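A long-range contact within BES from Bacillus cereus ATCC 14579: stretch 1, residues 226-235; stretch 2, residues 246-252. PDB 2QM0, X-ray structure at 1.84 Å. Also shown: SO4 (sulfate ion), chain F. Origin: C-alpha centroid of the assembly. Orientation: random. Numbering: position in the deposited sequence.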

HETATM    1  N   MSE B 226     -16.512  -9.576 -13.915  1.00 34.39           N
HETATM    2  CA  MSE B 226     -15.263  -9.893 -13.241  1.00 33.67           C
HETATM    3  C   MSE B 226     -15.521 -10.567 -11.896  1.00 32.82           C
HETATM    4  O   MSE B 226     -14.865 -11.543 -11.544  1.00 32.29           O
HETATM    5  CB  MSE B 226     -14.457  -8.615 -13.004  1.00 34.14           C
HETATM    6  CG  MSE B 226     -13.235  -8.801 -12.097  1.00 34.63           C
HETATM    7 SE   MSE B 226     -11.728  -9.674 -13.013  0.51 37.26          SE
HETATM    8  CE  MSE B 226     -11.302 -10.968 -11.620  1.00 37.20           C
ATOM      9  N   VAL B 227     -16.448 -10.001 -11.131  1.00 31.45           N
ATOM     10  CA  VAL B 227     -16.810 -10.571  -9.835  1.00 31.59           C
ATOM     11  C   VAL B 227     -17.279 -12.035 -10.002  1.00 31.51           C
ATOM     12  O   VAL B 227     -16.805 -12.910  -9.292  1.00 29.81           O
ATOM     13  CB  VAL B 227     -17.879  -9.727  -9.083  1.00 31.64           C
ATOM     14  CG1 VAL B 227     -18.227 -10.396  -7.760  1.00 33.45           C
ATOM     15  CG2 VAL B 227     -17.356  -8.284  -8.807  1.00 29.81           C
ATOM     16  N   VAL B 228     -18.197 -12.265 -10.949  1.00 30.85           N
ATOM     17  CA  VAL B 228     -18.693 -13.636 -11.269  1.00 31.49           C
ATOM     18  C   VAL B 228     -17.563 -14.544 -11.743  1.00 31.68           C
ATOM     19  O   VAL B 228     -17.372 -15.633 -11.176  1.00 32.94           O
ATOM     20  CB  VAL B 228     -19.869 -13.606 -12.262  1.00 31.61           C
ATOM     21  CG1 VAL B 228     -20.348 -15.053 -12.629  1.00 30.36           C
ATOM     22  CG2 VAL B 228     -21.023 -12.808 -11.695  1.00 31.19           C
ATOM     23  N   GLY B 229     -16.774 -14.082 -12.723  1.00 31.03           N
ATOM     24  CA  GLY B 229     -15.579 -14.845 -13.184  1.00 30.67           C
ATOM     25  C   GLY B 229     -14.638 -15.342 -12.091  1.00 30.15           C
ATOM     26  O   GLY B 229     -14.258 -16.512 -12.064  1.00 28.63           O
ATOM     27  N   ALA B 230     -14.238 -14.445 -11.187  1.00 29.72           N
ATOM     28  CA  ALA B 230     -13.359 -14.792 -10.080  1.00 29.77           C
ATOM     29  C   ALA B 230     -14.041 -15.745  -9.096  1.00 29.95           C
ATOM     30  O   ALA B 230     -13.412 -16.673  -8.602  1.00 30.27           O
ATOM     31  CB  ALA B 230     -12.895 -13.485  -9.343  1.00 29.53           C
ATOM     32  N   ASN B 231     -15.325 -15.522  -8.812  1.00 30.97           N
ATOM     33  CA  ASN B 231     -16.080 -16.423  -7.904  1.00 32.19           C
ATOM     34  C   ASN B 231     -16.221 -17.842  -8.472  1.00 32.84           C
ATOM     35  O   ASN B 231     -16.003 -18.824  -7.765  1.00 33.49           O
ATOM     36  CB  ASN B 231     -17.460 -15.847  -7.521  1.00 31.92           C
ATOM     37  CG  ASN B 231     -17.383 -14.939  -6.315  1.00 32.97           C
ATOM     38  OD1 ASN B 231     -17.465 -15.395  -5.171  1.00 34.10           O
ATOM     39  ND2 ASN B 231     -17.188 -13.651  -6.560  1.00 31.17           N
ATOM     40  N   GLU B 232     -16.551 -17.929  -9.752  1.00 33.00           N
ATOM     41  CA  GLU B 232     -16.655 -19.226 -10.435  1.00 33.92           C
ATOM     42  C   GLU B 232     -15.307 -19.962 -10.475  1.00 33.24           C
ATOM     43  O   GLU B 232     -15.246 -21.189 -10.261  1.00 33.08           O
ATOM     44  CB  GLU B 232     -17.226 -19.050 -11.838  1.00 32.90           C
ATOM     45  CG  GLU B 232     -18.720 -18.706 -11.835  1.00 35.85           C
ATOM     46  CD  GLU B 232     -19.247 -18.328 -13.213  1.00 36.37           C
ATOM     47  OE1 GLU B 232     -18.430 -18.172 -14.134  1.00 40.12           O
ATOM     48  OE2 GLU B 232     -20.484 -18.156 -13.368  1.00 39.65           O
ATOM     49  N   LEU B 233     -14.227 -19.222 -10.736  1.00 32.49           N
ATOM     50  CA  LEU B 233     -12.911 -19.829 -10.719  1.00 32.49           C
ATOM     51  C   LEU B 233     -12.591 -20.341  -9.317  1.00 33.06           C
ATOM     52  O   LEU B 233     -12.054 -21.452  -9.163  1.00 32.77           O
ATOM     53  CB  LEU B 233     -11.831 -18.867 -11.226  1.00 32.80           C
ATOM     54  CG  LEU B 233     -10.375 -19.393 -11.194  1.00 32.98           C
ATOM     55  CD1 LEU B 233     -10.108 -20.517 -12.226  1.00 31.83           C
ATOM     56  CD2 LEU B 233      -9.404 -18.262 -11.426  1.00 33.12           C
ATOM     57  N   SER B 234     -12.888 -19.531  -8.305  1.00 32.98           N
ATOM     58  CA  SER B 234     -12.642 -19.922  -6.917  1.00 33.97           C
ATOM     59  C   SER B 234     -13.326 -21.270  -6.603  1.00 34.39           C
ATOM     60  O   SER B 234     -12.701 -22.207  -6.122  1.00 33.35           O
ATOM     61  CB  SER B 234     -13.184 -18.870  -5.971  1.00 33.90           C
ATOM     62  OG  SER B 234     -13.029 -19.323  -4.642  1.00 36.13           O
ATOM     63  N   GLU B 235     -14.622 -21.332  -6.864  1.00 34.98           N
ATOM     64  CA  GLU B 235     -15.391 -22.580  -6.680  1.00 37.02           C
ATOM     65  C   GLU B 235     -14.770 -23.823  -7.351  1.00 37.15           C
ATOM     66  O   GLU B 235     -14.647 -24.871  -6.715  1.00 38.05           O
ATOM     67  CB  GLU B 235     -16.833 -22.351  -7.096  1.00 36.57           C
ATOM     68  CG  GLU B 235     -17.547 -21.332  -6.191  1.00 41.44           C
ATOM     69  CD  GLU B 235     -17.805 -21.853  -4.770  1.00 47.85           C
ATOM     70  OE1 GLU B 235     -18.674 -22.741  -4.620  1.00 51.11           O
ATOM     71  OE2 GLU B 235     -17.172 -21.366  -3.802  1.00 48.93           O
TER
HETATM   72  S   SO4 F 603      -6.510 -14.154   7.254  1.00 57.47           S
HETATM   73  O1  SO4 F 603      -5.072 -14.193   6.957  1.00 51.15           O
HETATM   74  O2  SO4 F 603      -7.018 -12.776   7.406  1.00 56.15           O
HETATM   75  O3  SO4 F 603      -7.310 -14.779   6.175  1.00 55.75           O
HETATM   76  O4  SO4 F 603      -6.763 -14.880   8.508  1.00 55.87           O
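Stretch 2 (246-252) KFKFYEA

The most unusual feature of this contact is a buried serine, Ser 234, that touches two phenylalanines of the strand and meets them in different ways. Its CB sits over one face of the Phe 249 ring, 3.9 Å from the ring centroid and 20° off the ring normal, so that its C-H groups rest on the pi cloud in a CH-pi contact. Its hydroxyl, with chi1 in the t well, lies near the plane of the other ring, at its edge, with OG 3.5 Å from CE2 of Phe 247. The edge of an aromatic ring carries slightly positive hydrogens and tolerates an oxygen well. The same OG is 3.2 Å from CB of Phe 249. The side chain is small, and the CA atoms of Ser 234 and Phe 249 are 6.3 Å apart.

Residues 246-252 form an extended strand, with phi between about -80° and -140° and psi between about 100° and 142°. It packs against a regular helix, residues 226-235, whose backbone bonds run from each amide to the carbonyl four residues earlier, as from Ser 234 N to Ala 230 O at 2.9 Å. The two segments run nearly antiparallel, with a signed crossing angle of -153° and a closest axial approach of 9.3 Å. Accordingly, the early part of the strand meets the later part of the helix: Phe 247 touches Ser 234, while Glu 251 reaches back to Asn 231 and Val 227.

The alternation of the strand decides which residues take part. Phe 247, Phe 249 and Glu 251 point their CA-to-CB bonds toward the helix, whereas Lys 248 and Tyr 250 point away. Lys 248 instead donates a hydrogen bond from NZ to O3 of a sulfate ion, 2.8 Å away, probably acquired from the crystallisation liquor.

Phe 249 has the largest area covered by the helix. A broad ring suits this place because it can touch several helical residues at once. Besides Ser 234, it meets Ala 230, whose CB, a short methyl group that makes an apolar contact with the ring, is 4.2 Å from CE1 of Phe 249. OD1 of Asn 231 approaches CE2 of Phe 249 at 3.5 Å.

Toward the end of the strand the contact becomes polar. Asn 231 starts out sideways, but its amide end comes nearer to the strand, and ND2 donates a hydrogen bond to OE2 of Glu 251 at 2.8 Å with an N-H...acceptor angle of 164°. The same nitrogen also donates to O of Val 227, 2.9 Å away, one turn earlier in the helix. An amide group, with two N-H bonds, can serve both acceptors. Glu 251, extended with chi1 and chi2 both t, has the length to reach this partner, and its OE2 also lies 3.8 Å from CG1 of Val 227, a loose van der Waals contact that an aliphatic branch can make alongside the carboxylate without competing for its hydrogen bond. In all, the contact buries a modest 289 Å², summed over both sides.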

ATOM      1  N   LYS B 246      -2.646 -25.410  -2.254  1.00 36.96           N
ATOM      2  CA  LYS B 246      -3.247 -24.739  -1.120  1.00 36.94           C
ATOM      3  C   LYS B 246      -3.873 -23.464  -1.668  1.00 36.16           C
ATOM      4  O   LYS B 246      -3.163 -22.591  -2.167  1.00 35.07           O
ATOM      5  CB  LYS B 246      -2.191 -24.410  -0.080  1.00 37.38           C
ATOM      6  CG  LYS B 246      -2.767 -24.025   1.267  1.00 41.39           C
ATOM      7  CD  LYS B 246      -1.663 -23.691   2.272  1.00 46.45           C
ATOM      8  CE  LYS B 246      -2.176 -22.741   3.326  1.00 49.02           C
ATOM      9  NZ  LYS B 246      -3.631 -23.006   3.577  1.00 50.93           N
ATOM     10  N   PHE B 247      -5.199 -23.392  -1.611  1.00 34.58           N
ATOM     11  CA  PHE B 247      -5.946 -22.301  -2.251  1.00 34.37           C
ATOM     12  C   PHE B 247      -6.751 -21.469  -1.259  1.00 33.76           C
ATOM     13  O   PHE B 247      -7.401 -22.016  -0.359  1.00 33.09           O
ATOM     14  CB  PHE B 247      -6.848 -22.848  -3.356  1.00 34.56           C
ATOM     15  CG  PHE B 247      -7.723 -21.810  -3.994  1.00 33.93           C
ATOM     16  CD1 PHE B 247      -7.181 -20.881  -4.903  1.00 33.09           C
ATOM     17  CD2 PHE B 247      -9.087 -21.752  -3.682  1.00 31.10           C
ATOM     18  CE1 PHE B 247      -7.980 -19.903  -5.479  1.00 33.45           C
ATOM     19  CE2 PHE B 247      -9.909 -20.780  -4.238  1.00 33.94           C
ATOM     20  CZ  PHE B 247      -9.362 -19.845  -5.142  1.00 34.52           C
ATOM     21  N   LYS B 248      -6.695 -20.147  -1.433  1.00 33.09           N
ATOM     22  CA  LYS B 248      -7.501 -19.210  -0.637  1.00 32.80           C
ATOM     23  C   LYS B 248      -8.116 -18.144  -1.548  1.00 32.13           C
ATOM     24  O   LYS B 248      -7.461 -17.640  -2.446  1.00 31.78           O
ATOM     25  CB  LYS B 248      -6.653 -18.533   0.433  1.00 33.71           C
ATOM     26  CG  LYS B 248      -7.449 -17.626   1.400  1.00 34.30           C
ATOM     27  CD  LYS B 248      -6.546 -17.260   2.573  1.00 39.75           C
ATOM     28  CE  LYS B 248      -7.110 -16.155   3.392  1.00 39.56           C
ATOM     29  NZ  LYS B 248      -8.138 -16.666   4.336  1.00 42.96           N
ATOM     30  N   PHE B 249      -9.391 -17.855  -1.341  1.00 31.15           N
ATOM     31  CA  PHE B 249     -10.087 -16.802  -2.080  1.00 30.99           C
ATOM     32  C   PHE B 249     -10.556 -15.702  -1.130  1.00 30.53           C
ATOM     33  O   PHE B 249     -10.998 -15.983  -0.006  1.00 29.92           O
ATOM     34  CB  PHE B 249     -11.268 -17.387  -2.851  1.00 30.89           C
ATOM     35  CG  PHE B 249     -12.117 -16.359  -3.575  1.00 31.66           C
ATOM     36  CD1 PHE B 249     -11.586 -15.608  -4.638  1.00 30.80           C
ATOM     37  CD2 PHE B 249     -13.457 -16.177  -3.218  1.00 31.03           C
ATOM     38  CE1 PHE B 249     -12.362 -14.670  -5.312  1.00 33.08           C
ATOM     39  CE2 PHE B 249     -14.249 -15.243  -3.885  1.00 33.50           C
ATOM     40  CZ  PHE B 249     -13.705 -14.499  -4.947  1.00 33.11           C
ATOM     41  N   TYR B 250     -10.477 -14.452  -1.585  1.00 30.30           N
ATOM     42  CA  TYR B 250     -10.949 -13.323  -0.766  1.00 31.15           C
ATOM     43  C   TYR B 250     -11.670 -12.292  -1.625  1.00 31.33           C
ATOM     44  O   TYR B 250     -11.072 -11.699  -2.537  1.00 30.97           O
ATOM     45  CB  TYR B 250      -9.797 -12.666   0.029  1.00 32.30           C
ATOM     46  CG  TYR B 250     -10.189 -11.362   0.707  1.00 35.05           C
ATOM     47  CD1 TYR B 250     -11.260 -11.306   1.621  1.00 37.61           C
ATOM     48  CD2 TYR B 250      -9.483 -10.187   0.456  1.00 37.53           C
ATOM     49  CE1 TYR B 250     -11.626 -10.079   2.257  1.00 38.27           C
ATOM     50  CE2 TYR B 250      -9.826  -8.981   1.076  1.00 37.93           C
ATOM     51  CZ  TYR B 250     -10.894  -8.935   1.967  1.00 36.68           C
ATOM     52  OH  TYR B 250     -11.203  -7.707   2.560  1.00 41.41           O
ATOM     53  N   GLU B 251     -12.961 -12.105  -1.354  1.00 30.71           N
ATOM     54  CA  GLU B 251     -13.711 -11.062  -2.026  1.00 31.51           C
ATOM     55  C   GLU B 251     -13.718  -9.884  -1.082  1.00 31.80           C
ATOM     56  O   GLU B 251     -14.264  -9.968   0.035  1.00 32.08           O
ATOM     57  CB  GLU B 251     -15.132 -11.512  -2.398  1.00 31.44           C
ATOM     58  CG  GLU B 251     -15.874 -10.450  -3.222  1.00 31.13           C
ATOM     59  CD  GLU B 251     -17.269 -10.869  -3.643  1.00 33.35           C
ATOM     60  OE1 GLU B 251     -18.195 -10.184  -3.257  1.00 36.93           O
ATOM     61  OE2 GLU B 251     -17.453 -11.893  -4.339  1.00 33.93           O
ATOM     62  N   ALA B 252     -13.095  -8.798  -1.520  1.00 31.28           N
ATOM     63  CA  ALA B 252     -12.953  -7.594  -0.692  1.00 31.05           C
ATOM     64  C   ALA B 252     -14.250  -6.787  -0.724  1.00 30.59           C
ATOM     65  O   ALA B 252     -14.526  -6.057  -1.690  1.00 28.98           O
ATOM     66  CB  ALA B 252     -11.768  -6.778  -1.151  1.00 30.64           C
TER